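Local coordinates for protein exoribonuclease II, mitochondrial (Candida glabrata, PDB 6F3H) that degrades RNA from the 3' end as the RNB-family exoribonuclease of the mitochondrial degradosome, probably with magnesium at its active site, at residues Y270-K283 / T315-Y327. The protein carries 1 engineered substitution. Residues are numbered along the deposited sequence; the frame is centred on the assembly and turned at random.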
ATOM      1  N   TYR A 270      11.213   0.193 -41.029  1.00 55.16           N
ATOM      2  CA  TYR A 270      11.426  -0.693 -39.894  1.00 54.07           C
ATOM      3  C   TYR A 270      12.651  -1.573 -40.125  1.00 53.79           C
ATOM      4  O   TYR A 270      12.642  -2.771 -39.844  1.00 51.69           O
ATOM      5  CB  TYR A 270      10.164  -1.524 -39.635  1.00 52.46           C
ATOM      6  CG  TYR A 270       8.884  -0.712 -39.757  1.00 50.37           C
ATOM      7  CD1 TYR A 270       8.429   0.059 -38.706  1.00 54.02           C
ATOM      8  CD2 TYR A 270       8.129  -0.727 -40.915  1.00 56.83           C
ATOM      9  CE1 TYR A 270       7.268   0.811 -38.810  1.00 58.59           C
ATOM     10  CE2 TYR A 270       6.962   0.029 -41.030  1.00 61.36           C
ATOM     11  CZ  TYR A 270       6.539   0.798 -39.968  1.00 63.41           C
ATOM     12  OH  TYR A 270       5.388   1.560 -40.039  1.00 70.71           O
ATOM     13  N   GLN A 271      13.702  -0.983 -40.693  1.00 53.54           N
ATOM     14  CA  GLN A 271      14.875  -1.775 -41.030  1.00 56.95           C
ATOM     15  C   GLN A 271      15.541  -2.328 -39.793  1.00 56.18           C
ATOM     16  O   GLN A 271      16.004  -3.471 -39.787  1.00 58.86           O
ATOM     17  CB  GLN A 271      15.875  -0.961 -41.831  1.00 65.76           C
ATOM     18  CG  GLN A 271      17.059  -1.806 -42.261  1.00 78.45           C
ATOM     19  CD  GLN A 271      18.145  -0.993 -42.931  1.00 89.62           C
ATOM     20  OE1 GLN A 271      18.022   0.225 -43.078  1.00 93.79           O
ATOM     21  NE2 GLN A 271      19.210  -1.666 -43.370  1.00 89.21           N
ATOM     22  N   GLU A 272      15.636  -1.520 -38.745  1.00 53.83           N
ATOM     23  CA  GLU A 272      16.332  -1.968 -37.547  1.00 56.08           C
ATOM     24  C   GLU A 272      15.522  -2.984 -36.766  1.00 48.76           C
ATOM     25  O   GLU A 272      16.093  -3.838 -36.092  1.00 47.68           O
ATOM     26  CB  GLU A 272      16.720  -0.777 -36.699  1.00 65.01           C
ATOM     27  CG  GLU A 272      17.697   0.051 -37.470  1.00 74.35           C
ATOM     28  CD  GLU A 272      19.069  -0.583 -37.447  1.00 86.33           C
ATOM     29  OE1 GLU A 272      19.766  -0.427 -36.427  1.00 91.49           O
ATOM     30  OE2 GLU A 272      19.435  -1.278 -38.428  1.00 90.76           O
ATOM     31  N   ILE A 273      14.203  -2.882 -36.805  1.00 42.46           N
ATOM     32  CA  ILE A 273      13.388  -3.991 -36.336  1.00 43.52           C
ATOM     33  C   ILE A 273      13.782  -5.255 -37.075  1.00 48.23           C
ATOM     34  O   ILE A 273      13.972  -6.320 -36.478  1.00 51.76           O
ATOM     35  CB  ILE A 273      11.900  -3.676 -36.562  1.00 46.71           C
ATOM     36  CG1 ILE A 273      11.439  -2.518 -35.688  1.00 41.97           C
ATOM     37  CG2 ILE A 273      11.040  -4.920 -36.344  1.00 52.41           C
ATOM     38  CD1 ILE A 273       9.939  -2.339 -35.691  1.00 41.84           C
ATOM     39  N   LYS A 274      13.924  -5.145 -38.391  1.00 50.51           N
ATOM     40  CA  LYS A 274      14.183  -6.309 -39.221  1.00 51.48           C
ATOM     41  C   LYS A 274      15.567  -6.877 -38.952  1.00 47.48           C
ATOM     42  O   LYS A 274      15.733  -8.093 -38.837  1.00 46.76           O
ATOM     43  CB  LYS A 274      14.041  -5.926 -40.696  1.00 51.95           C
ATOM     44  CG  LYS A 274      12.623  -5.681 -41.144  1.00 47.27           C
ATOM     45  CD  LYS A 274      12.619  -4.955 -42.462  1.00 47.92           C
ATOM     46  CE  LYS A 274      11.234  -4.499 -42.856  1.00 51.19           C
ATOM     47  NZ  LYS A 274      11.364  -3.472 -43.926  1.00 57.82           N
ATOM     48  N   ALA A 275      16.567  -6.004 -38.850  1.00 45.81           N
ATOM     49  CA  ALA A 275      17.917  -6.454 -38.566  1.00 46.94           C
ATOM     50  C   ALA A 275      17.970  -7.180 -37.231  1.00 55.00           C
ATOM     51  O   ALA A 275      18.605  -8.233 -37.109  1.00 66.58           O
ATOM     52  CB  ALA A 275      18.858  -5.254 -38.574  1.00 46.25           C
ATOM     53  N   PHE A 276      17.279  -6.641 -36.229  1.00 50.66           N
ATOM     54  CA  PHE A 276      17.239  -7.251 -34.903  1.00 48.66           C
ATOM     55  C   PHE A 276      16.578  -8.617 -34.936  1.00 47.97           C
ATOM     56  O   PHE A 276      17.111  -9.593 -34.404  1.00 45.67           O
ATOM     57  CB  PHE A 276      16.501  -6.324 -33.946  1.00 52.38           C
ATOM     58  CG  PHE A 276      16.302  -6.893 -32.566  1.00 53.85           C
ATOM     59  CD1 PHE A 276      17.274  -6.716 -31.579  1.00 53.28           C
ATOM     60  CD2 PHE A 276      15.138  -7.572 -32.237  1.00 50.34           C
ATOM     61  CE1 PHE A 276      17.105  -7.238 -30.308  1.00 42.11           C
ATOM     62  CE2 PHE A 276      14.963  -8.077 -30.963  1.00 44.14           C
ATOM     63  CZ  PHE A 276      15.954  -7.911 -30.001  1.00 41.92           C
ATOM     64  N   ALA A 277      15.371  -8.691 -35.481  1.00 48.89           N
ATOM     65  CA  ALA A 277      14.682  -9.970 -35.494  1.00 50.57           C
ATOM     66  C   ALA A 277      15.510 -11.034 -36.196  1.00 54.33           C
ATOM     67  O   ALA A 277      15.454 -12.212 -35.832  1.00 58.43           O
ATOM     68  CB  ALA A 277      13.327  -9.820 -36.179  1.00 47.96           C
ATOM     69  N   LYS A 278      16.345 -10.643 -37.147  1.00 52.97           N
ATOM     70  CA  LYS A 278      17.157 -11.651 -37.800  1.00 49.57           C
ATOM     71  C   LYS A 278      18.144 -12.229 -36.812  1.00 54.55           C
ATOM     72  O   LYS A 278      18.232 -13.449 -36.652  1.00 60.27           O
ATOM     73  CB  LYS A 278      17.876 -11.068 -39.001  1.00 48.53           C
ATOM     74  CG  LYS A 278      18.167 -12.149 -40.001  1.00 56.92           C
ATOM     75  CD  LYS A 278      19.336 -11.803 -40.876  1.00 65.34           C
ATOM     76  CE  LYS A 278      19.143 -12.415 -42.249  1.00 73.30           C
ATOM     77  NZ  LYS A 278      18.055 -11.728 -43.055  1.00 77.89           N
ATOM     78  N   LEU A 279      18.848 -11.349 -36.093  1.00 54.03           N
ATOM     79  CA  LEU A 279      19.816 -11.770 -35.084  1.00 51.25           C
ATOM     80  C   LEU A 279      19.199 -12.719 -34.074  1.00 58.16           C
ATOM     81  O   LEU A 279      19.824 -13.700 -33.652  1.00 65.84           O
ATOM     82  CB  LEU A 279      20.358 -10.542 -34.362  1.00 49.76           C
ATOM     83  CG  LEU A 279      20.947  -9.476 -35.275  1.00 49.42           C
ATOM     84  CD1 LEU A 279      21.321  -8.251 -34.506  1.00 47.76           C
ATOM     85  CD2 LEU A 279      22.171 -10.041 -35.892  1.00 50.60           C
ATOM     86  N   VAL A 280      17.972 -12.430 -33.666  1.00 58.87           N
ATOM     87  CA  VAL A 280      17.275 -13.295 -32.731  1.00 55.43           C
ATOM     88  C   VAL A 280      17.011 -14.662 -33.348  1.00 58.03           C
ATOM     89  O   VAL A 280      17.203 -15.697 -32.699  1.00 59.66           O
ATOM     90  CB  VAL A 280      15.986 -12.592 -32.291  1.00 45.07           C
ATOM     91  CG1 VAL A 280      15.145 -13.500 -31.464  1.00 42.35           C
ATOM     92  CG2 VAL A 280      16.361 -11.365 -31.526  1.00 42.34           C
ATOM     93  N   ASN A 281      16.600 -14.693 -34.619  1.00 55.48           N
ATOM     94  CA  ASN A 281      16.280 -15.967 -35.242  1.00 53.00           C
ATOM     95  C   ASN A 281      17.530 -16.760 -35.530  1.00 62.70           C
ATOM     96  O   ASN A 281      17.511 -17.991 -35.464  1.00 69.15           O
ATOM     97  CB  ASN A 281      15.503 -15.735 -36.521  1.00 50.41           C
ATOM     98  CG  ASN A 281      14.278 -14.924 -36.290  1.00 54.61           C
ATOM     99  OD1 ASN A 281      13.508 -15.194 -35.363  1.00 60.14           O
ATOM    100  ND2 ASN A 281      14.072 -13.917 -37.127  1.00 52.47           N
ATOM    101  N   ASP A 282      18.618 -16.076 -35.847  1.00 66.39           N
ATOM    102  CA  ASP A 282      19.908 -16.721 -36.009  1.00 71.58           C
ATOM    103  C   ASP A 282      20.578 -16.976 -34.665  1.00 71.35           C
ATOM    104  O   ASP A 282      21.683 -17.527 -34.620  1.00 71.29           O
ATOM    105  CB  ASP A 282      20.796 -15.862 -36.907  1.00 71.69           C
ATOM    106  CG  ASP A 282      20.159 -15.596 -38.256  1.00 80.14           C
ATOM    107  OD1 ASP A 282      19.235 -16.343 -38.634  1.00 83.91           O
ATOM    108  OD2 ASP A 282      20.569 -14.641 -38.947  1.00 86.32           O
ATOM    109  N   LYS A 283      19.920 -16.620 -33.571  1.00 68.29           N
ATOM    110  CA  LYS A 283      20.424 -16.862 -32.233  1.00 68.05           C
ATOM    111  C   LYS A 283      21.782 -16.217 -31.981  1.00 65.82           C
ATOM    112  O   LYS A 283      22.544 -16.674 -31.128  1.00 64.86           O
ATOM    113  CB  LYS A 283      20.484 -18.366 -31.926  1.00 70.68           C
ATOM    114  CG  LYS A 283      19.220 -19.133 -32.251  1.00 76.71           C
ATOM    115  CD  LYS A 283      18.671 -19.679 -30.951  1.00 84.81           C
ATOM    116  CE  LYS A 283      17.723 -20.855 -31.125  1.00 91.91           C
ATOM    117  NZ  LYS A 283      16.445 -20.684 -30.326  1.00 94.75           N
ATOM    118  N   THR A 315       2.857  -1.043 -30.162  1.00 52.92           N
ATOM    119  CA  THR A 315       2.820  -1.435 -31.562  1.00 50.44           C
ATOM    120  C   THR A 315       4.206  -1.803 -32.046  1.00 44.33           C
ATOM    121  O   THR A 315       4.390  -2.826 -32.705  1.00 45.27           O
ATOM    122  CB  THR A 315       2.237  -0.314 -32.407  1.00 50.47           C
ATOM    123  OG1 THR A 315       0.814  -0.292 -32.248  1.00 56.82           O
ATOM    124  CG2 THR A 315       2.557  -0.567 -33.841  1.00 50.62           C
ATOM    125  N   ILE A 316       5.189  -0.964 -31.740  1.00 40.98           N
ATOM    126  CA  ILE A 316       6.574  -1.293 -32.040  1.00 41.07           C
ATOM    127  C   ILE A 316       6.873  -2.701 -31.581  1.00 41.03           C
ATOM    128  O   ILE A 316       7.380  -3.533 -32.333  1.00 53.89           O
ATOM    129  CB  ILE A 316       7.517  -0.292 -31.362  1.00 47.44           C
ATOM    130  CG1 ILE A 316       7.482   1.056 -32.077  1.00 47.69           C
ATOM    131  CG2 ILE A 316       8.906  -0.821 -31.423  1.00 41.72           C
ATOM    132  CD1 ILE A 316       8.054   1.005 -33.432  1.00 47.62           C
ATOM    133  N   ILE A 317       6.509  -3.003 -30.346  1.00 40.85           N
ATOM    134  CA  ILE A 317       6.821  -4.309 -29.786  1.00 40.83           C
ATOM    135  C   ILE A 317       6.050  -5.402 -30.503  1.00 40.94           C
ATOM    136  O   ILE A 317       6.563  -6.502 -30.704  1.00 50.84           O
ATOM    137  CB  ILE A 317       6.533  -4.289 -28.279  1.00 50.09           C
ATOM    138  CG1 ILE A 317       7.642  -3.509 -27.554  1.00 52.25           C
ATOM    139  CG2 ILE A 317       6.337  -5.672 -27.775  1.00 50.32           C
ATOM    140  CD1 ILE A 317       7.394  -3.194 -26.118  1.00 40.38           C
ATOM    141  N   SER A 318       4.812  -5.118 -30.915  1.00 43.71           N
ATOM    142  CA  SER A 318       4.054  -6.092 -31.696  1.00 42.99           C
ATOM    143  C   SER A 318       4.775  -6.429 -32.991  1.00 41.30           C
ATOM    144  O   SER A 318       4.910  -7.604 -33.354  1.00 41.41           O
ATOM    145  CB  SER A 318       2.662  -5.541 -32.005  1.00 47.03           C
ATOM    146  OG  SER A 318       1.874  -5.445 -30.832  1.00 51.40           O
ATOM    147  N   LYS A 319       5.297  -5.403 -33.670  1.00 41.36           N
ATOM    148  CA  LYS A 319       6.014  -5.593 -34.925  1.00 41.56           C
ATOM    149  C   LYS A 319       7.246  -6.455 -34.728  1.00 44.98           C
ATOM    150  O   LYS A 319       7.549  -7.330 -35.545  1.00 53.59           O
ATOM    151  CB  LYS A 319       6.399  -4.229 -35.495  1.00 46.11           C
ATOM    152  CG  LYS A 319       5.283  -3.526 -36.277  1.00 46.22           C
ATOM    153  CD  LYS A 319       5.508  -2.040 -36.463  1.00 41.76           C
ATOM    154  CE  LYS A 319       4.819  -1.545 -37.724  1.00 52.93           C
ATOM    155  NZ  LYS A 319       3.807  -2.502 -38.253  1.00 59.51           N
ATOM    156  N   ILE A 320       7.963  -6.226 -33.643  1.00 41.46           N
ATOM    157  CA  ILE A 320       9.152  -7.013 -33.354  1.00 43.51           C
ATOM    158  C   ILE A 320       8.803  -8.474 -33.120  1.00 45.65           C
ATOM    159  O   ILE A 320       9.431  -9.373 -33.677  1.00 51.54           O
ATOM    160  CB  ILE A 320       9.866  -6.433 -32.132  1.00 45.58           C
ATOM    161  CG1 ILE A 320      10.333  -5.023 -32.434  1.00 44.10           C
ATOM    162  CG2 ILE A 320      10.994  -7.337 -31.747  1.00 47.19           C
ATOM    163  CD1 ILE A 320      11.146  -4.464 -31.357  1.00 41.33           C
ATOM    164  N   PHE A 321       7.819  -8.741 -32.274  1.00 41.41           N
ATOM    165  CA  PHE A 321       7.433 -10.124 -32.075  1.00 41.47           C
ATOM    166  C   PHE A 321       6.964 -10.726 -33.374  1.00 41.66           C
ATOM    167  O   PHE A 321       7.249 -11.886 -33.668  1.00 47.18           O
ATOM    168  CB  PHE A 321       6.322 -10.226 -31.044  1.00 57.22           C
ATOM    169  CG  PHE A 321       6.780 -10.019 -29.636  1.00 58.58           C
ATOM    170  CD1 PHE A 321       8.050 -10.349 -29.255  1.00 54.39           C
ATOM    171  CD2 PHE A 321       5.914  -9.543 -28.682  1.00 65.24           C
ATOM    172  CE1 PHE A 321       8.456 -10.179 -27.971  1.00 50.84           C
ATOM    173  CE2 PHE A 321       6.326  -9.374 -27.389  1.00 63.67           C
ATOM    174  CZ  PHE A 321       7.602  -9.693 -27.043  1.00 56.56           C
ATOM    175  N   ARG A 322       6.265  -9.934 -34.184  1.00 47.49           N
ATOM    176  CA  ARG A 322       5.769 -10.445 -35.452  1.00 47.00           C
ATOM    177  C   ARG A 322       6.921 -10.867 -36.344  1.00 48.85           C
ATOM    178  O   ARG A 322       6.773 -11.765 -37.166  1.00 58.95           O
ATOM    179  CB  ARG A 322       4.892  -9.385 -36.134  1.00 41.91           C
ATOM    180  CG  ARG A 322       4.038  -9.949 -37.241  1.00 46.58           C
ATOM    181  CD  ARG A 322       3.262  -8.983 -38.158  1.00 53.70           C
ATOM    182  NE  ARG A 322       3.641  -7.574 -38.203  1.00 55.99           N
ATOM    183  CZ  ARG A 322       4.569  -7.087 -39.015  1.00 62.53           C
ATOM    184  NH1 ARG A 322       5.236  -7.917 -39.806  1.00 68.35           N
ATOM    185  NH2 ARG A 322       4.833  -5.783 -39.030  1.00 64.57           N
ATOM    186  N   HIS A 323       8.080 -10.270 -36.171  1.00 47.73           N
ATOM    187  CA  HIS A 323       9.230 -10.624 -36.975  1.00 42.19           C
ATOM    188  C   HIS A 323      10.090 -11.723 -36.380  1.00 52.11           C
ATOM    189  O   HIS A 323      11.161 -11.989 -36.926  1.00 56.60           O
ATOM    190  CB  HIS A 323      10.082  -9.398 -37.230  1.00 42.21           C
ATOM    191  CG  HIS A 323       9.514  -8.489 -38.266  1.00 45.21           C
ATOM    192  ND1 HIS A 323       8.535  -7.565 -37.982  1.00 47.28           N
ATOM    193  CD2 HIS A 323       9.743  -8.399 -39.594  1.00 43.56           C
ATOM    194  CE1 HIS A 323       8.212  -6.914 -39.081  1.00 45.84           C
ATOM    195  NE2 HIS A 323       8.927  -7.405 -40.075  1.00 47.53           N
ATOM    196  N   ILE A 324       9.714 -12.313 -35.248  1.00 52.25           N
ATOM    197  CA  ILE A 324      10.527 -13.340 -34.600  1.00 48.93           C
ATOM    198  C   ILE A 324       9.763 -14.655 -34.588  1.00 53.76           C
ATOM    199  O   ILE A 324       8.622 -14.704 -34.123  1.00 59.44           O
ATOM    200  CB  ILE A 324      10.927 -12.926 -33.174  1.00 49.58           C
ATOM    201  CG1 ILE A 324      11.891 -11.750 -33.222  1.00 42.00           C
ATOM    202  CG2 ILE A 324      11.604 -14.071 -32.475  1.00 51.07           C
ATOM    203  CD1 ILE A 324      11.871 -10.944 -32.012  1.00 41.81           C
ATOM    204  N   ASP A 325      10.414 -15.730 -35.036  1.00 58.19           N
ATOM    205  CA  ASP A 325       9.698 -16.969 -35.336  1.00 72.76           C
ATOM    206  C   ASP A 325       8.948 -17.497 -34.132  1.00 77.71           C
ATOM    207  O   ASP A 325       7.734 -17.714 -34.182  1.00 73.10           O
ATOM    208  CB  ASP A 325      10.669 -18.033 -35.825  1.00 84.02           C
ATOM    209  CG  ASP A 325      11.367 -17.624 -37.076  1.00 93.68           C
ATOM    210  OD1 ASP A 325      12.061 -16.595 -37.043  1.00 96.27           O
ATOM    211  OD2 ASP A 325      11.213 -18.325 -38.094  1.00 96.59           O
HETATM  212  N   MSE A 326       9.664 -17.746 -33.056  1.00 89.20           N
HETATM  213  CA  MSE A 326       9.069 -18.366 -31.897  1.00104.06           C
HETATM  214  C   MSE A 326       7.892 -17.576 -31.381  1.00 95.95           C
HETATM  215  O   MSE A 326       6.863 -18.129 -31.018  1.00105.68           O
HETATM  216  CB  MSE A 326      10.107 -18.486 -30.821  1.00130.37           C
HETATM  217  CG  MSE A 326      11.293 -19.247 -31.289  1.00157.54           C
HETATM  218 SE   MSE A 326      12.524 -19.241 -29.826  1.00183.89          SE
HETATM  219  CE  MSE A 326      13.562 -17.679 -30.355  1.00186.04           C
ATOM    220  N   TYR A 327       8.066 -16.265 -31.344  1.00 83.07           N
ATOM    221  CA  TYR A 327       7.140 -15.379 -30.665  1.00 75.09           C
ATOM    222  C   TYR A 327       6.103 -14.806 -31.591  1.00 75.11           C
ATOM    223  O   TYR A 327       5.365 -13.912 -31.186  1.00 79.65           O
ATOM    224  CB  TYR A 327       7.901 -14.234 -30.020  1.00 76.05           C
ATOM    225  CG  TYR A 327       8.902 -14.680 -28.995  1.00 85.25           C
ATOM    226  CD1 TYR A 327       8.496 -15.143 -27.755  1.00 90.96           C
ATOM    227  CD2 TYR A 327      10.258 -14.662 -29.268  1.00 87.07           C
ATOM    228  CE1 TYR A 327       9.417 -15.558 -26.807  1.00 92.32           C
ATOM    229  CE2 TYR A 327      11.189 -15.076 -28.323  1.00 84.93           C
ATOM    230  CZ  TYR A 327      10.761 -15.523 -27.096  1.00 88.87           C
ATOM    231  OH  TYR A 327      11.669 -15.941 -26.149  1.00 92.45           O
TER
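Tyr270 and Lys319 both set CG beside the backbone N, opposite the carbonyl carbon (chi1 -42° and -82°), which turns the two chains toward each other; the lysine, extended through chi2 and chi3, carries CE over one face of the phenol ring. Lys319 CE lies 3.6 Å from Tyr270 CE1, displaced toward the ring's rim in a CH-pi contact, and Lys319 NZ makes a longer cation-pi approach, 4.9 Å from the ring centroid. Ile273 enters next: its CG2 meets Ile320 CG1 at 4.0 Å and also touches the His323 ring, while CD1 reaches Lys319 CB. That imidazole is held by the last turn of the preceding helix, ND1 donating an almost straight bond to Lys319 O. Small Ala277 packs its CB on His323 CB and Ile324 CG1. Deeper in, Phe276 CE2 meets Ile320 CG2, and Val280 CG1 lies 3.7 Å from Ile324 CG2. At the far end Asn281 OD1 accepts Asp325 N at 3.2 Å and ND2 gives His323 O a weak bond, although crowding against the Asp325 carboxylate makes the amide's placement doubtful. Segments 270-281 and 315-322, on helices 251-281 and 311-322, cross at -43° with axes 9.5 Å apart, an apolar helix-helix interface away from the magnesium site; helix 285-291 covers Phe276 and Val280, helix 293-303 packs on Phe276 and Ile317, and helix 334-343 lies against Phe321 and Tyr327.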